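Local coordinates for penaeus monodon metallodensovirus major capsid protein (Penaeus monodon metallodensovirus, PDB 6WH7) that forms the 60-subunit shell of a parvovirus infecting the shrimp Penaeus monodon, each subunit being probably built on the viral jelly-roll fold, at residues Y234-V239 with S332-T337. Sequence-based numbering, arbitrary orientation.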
loop_
_atom_site.group_PDB
_atom_site.type_symbol
_atom_site.label_atom_id
_atom_site.label_comp_id
_atom_site.label_asym_id
_atom_site.label_seq_id
_atom_site.Cartn_x
_atom_site.Cartn_y
_atom_site.Cartn_z
ATOM N N TYR A 234 -61.119 -47.952 64.855
ATOM C CA TYR A 234 -60.753 -46.879 65.772
ATOM C C TYR A 234 -61.569 -46.949 67.053
ATOM O O TYR A 234 -61.011 -46.840 68.148
ATOM C CB TYR A 234 -60.880 -45.519 65.084
ATOM C CG TYR A 234 -62.241 -45.208 64.532
ATOM C CD1 TYR A 234 -63.201 -44.583 65.304
ATOM C CD2 TYR A 234 -62.558 -45.520 63.231
ATOM C CE1 TYR A 234 -64.437 -44.305 64.799
ATOM C CE2 TYR A 234 -63.791 -45.253 62.722
ATOM C CZ TYR A 234 -64.726 -44.636 63.502
ATOM O OH TYR A 234 -65.965 -44.358 62.982
ATOM N N GLY A 235 -62.877 -47.157 66.950
ATOM C CA GLY A 235 -63.655 -47.457 68.133
ATOM C C GLY A 235 -63.690 -46.353 69.166
ATOM O O GLY A 235 -63.199 -46.545 70.279
ATOM N N ASN A 236 -64.217 -45.191 68.787
ATOM C CA ASN A 236 -64.249 -43.974 69.611
ATOM C C ASN A 236 -62.886 -43.684 70.236
ATOM O O ASN A 236 -62.747 -43.417 71.427
ATOM C CB ASN A 236 -65.395 -43.984 70.647
ATOM C CG ASN A 236 -65.277 -45.054 71.720
ATOM O OD1 ASN A 236 -64.209 -45.346 72.235
ATOM N ND2 ASN A 236 -66.414 -45.626 72.078
ATOM N N ALA A 237 -61.879 -43.687 69.380
ATOM C CA ALA A 237 -60.546 -43.215 69.690
ATOM C C ALA A 237 -60.359 -41.818 69.124
ATOM O O ALA A 237 -60.955 -41.459 68.108
ATOM C CB ALA A 237 -59.488 -44.148 69.107
ATOM N N TYR A 238 -59.546 -41.021 69.803
ATOM C CA TYR A 238 -59.070 -39.793 69.196
ATOM C C TYR A 238 -58.220 -40.136 67.985
ATOM O O TYR A 238 -57.748 -41.263 67.834
ATOM C CB TYR A 238 -58.233 -38.979 70.176
ATOM C CG TYR A 238 -58.960 -38.465 71.383
ATOM C CD1 TYR A 238 -59.674 -37.285 71.330
ATOM C CD2 TYR A 238 -58.894 -39.132 72.587
ATOM C CE1 TYR A 238 -60.322 -36.801 72.429
ATOM C CE2 TYR A 238 -59.539 -38.651 73.691
ATOM C CZ TYR A 238 -60.254 -37.485 73.605
ATOM O OH TYR A 238 -60.908 -37.000 74.704
ATOM N N VAL A 239 -58.032 -39.163 67.102
ATOM C CA VAL A 239 -57.136 -39.424 65.985
ATOM C C VAL A 239 -55.781 -39.570 66.660
ATOM O O VAL A 239 -55.562 -38.959 67.715
ATOM C CB VAL A 239 -57.117 -38.306 64.930
ATOM C CG1 VAL A 239 -58.490 -37.677 64.732
ATOM C CG2 VAL A 239 -55.996 -37.344 65.167
ATOM N N SER A 332 -55.524 -43.822 72.232
ATOM C CA SER A 332 -56.274 -43.265 73.339
ATOM C C SER A 332 -57.697 -43.030 72.890
ATOM O O SER A 332 -57.943 -42.638 71.748
ATOM C CB SER A 332 -55.665 -41.970 73.827
ATOM O OG SER A 332 -55.753 -40.994 72.820
ATOM N N LEU A 333 -58.625 -43.272 73.796
ATOM C CA LEU A 333 -60.036 -43.251 73.486
ATOM C C LEU A 333 -60.658 -41.996 74.067
ATOM O O LEU A 333 -60.238 -41.507 75.117
ATOM C CB LEU A 333 -60.732 -44.479 74.061
ATOM C CG LEU A 333 -60.142 -45.822 73.659
ATOM C CD1 LEU A 333 -60.925 -46.932 74.313
ATOM C CD2 LEU A 333 -60.099 -45.983 72.167
ATOM N N VAL A 334 -61.658 -41.468 73.370
ATOM C CA VAL A 334 -62.501 -40.469 73.994
ATOM C C VAL A 334 -63.251 -41.141 75.133
ATOM O O VAL A 334 -63.575 -42.332 75.075
ATOM C CB VAL A 334 -63.463 -39.840 72.973
ATOM C CG1 VAL A 334 -62.687 -39.251 71.841
ATOM C CG2 VAL A 334 -64.410 -40.861 72.444
ATOM N N SER A 335 -63.506 -40.389 76.192
ATOM C CA SER A 335 -64.181 -40.968 77.340
ATOM C C SER A 335 -65.664 -41.072 77.023
ATOM O O SER A 335 -66.336 -40.058 76.827
ATOM C CB SER A 335 -63.938 -40.119 78.582
ATOM O OG SER A 335 -64.598 -40.667 79.705
ATOM N N ILE A 336 -66.172 -42.299 76.982
ATOM C CA ILE A 336 -67.549 -42.584 76.612
ATOM C C ILE A 336 -68.154 -43.449 77.700
ATOM O O ILE A 336 -67.587 -44.486 78.057
ATOM C CB ILE A 336 -67.653 -43.319 75.263
ATOM C CG1 ILE A 336 -66.984 -42.540 74.146
ATOM C CG2 ILE A 336 -69.098 -43.535 74.897
ATOM C CD1 ILE A 336 -67.622 -41.269 73.879
ATOM N N THR A 337 -69.294 -43.032 78.224
ATOM C CA THR A 337 -70.158 -43.925 78.972
ATOM C C THR A 337 -71.519 -43.904 78.302
ATOM O O THR A 337 -72.010 -42.843 77.906
ATOM C CB THR A 337 -70.258 -43.548 80.457
ATOM O OG1 THR A 337 -70.947 -44.585 81.162
ATOM C CG2 THR A 337 -71.005 -42.248 80.656
#
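Ala237 and Leu333 form an isolated antiparallel beta bridge, a non-hydrogen-bonded pair with CA atoms 3.8 Å apart, and illustrate how a long loop of a probable jelly-roll capsid protein can be joined to the approach to a short strand by a single bridge. Segment 234-239 belongs to the loop between strands 229-230 and 257-262, while 332-337 leads into strand 335-337. Two bent backbone hydrogen bonds flank the pair: Val334 N donates to Asn236 O at 3.0 Å, with 137° at the hydrogen, and Tyr238 N donates to Ser332 O at the same 3.0 Å.

The tightly packed part is the tyrosine side. With CG1 of Val334 anti to its carbonyl carbon (chi1 -57°), that methyl sits over the middle of the Tyr238 ring, 3.4 Å from the centroid and 10° off the normal, a CH-pi contact. Leu333 O approaches the same ring obliquely, whereas Tyr238 OH is hydrogen-bonded to Gln345 N on strand 340-345. The other branch of Val334, CG2, rests 3.7 Å from CB of Asn236, a residue partly exposed yet well engaged, and Val87 also touches this valine.

Toward solvent the contact thins, at exposed Leu333 and partly exposed Ile336. Ile336 lays CG1 near the asparagine side chain. From Leu333 one methyl, CD2, turns in to the buried Ala237 CB at 3.6 Å.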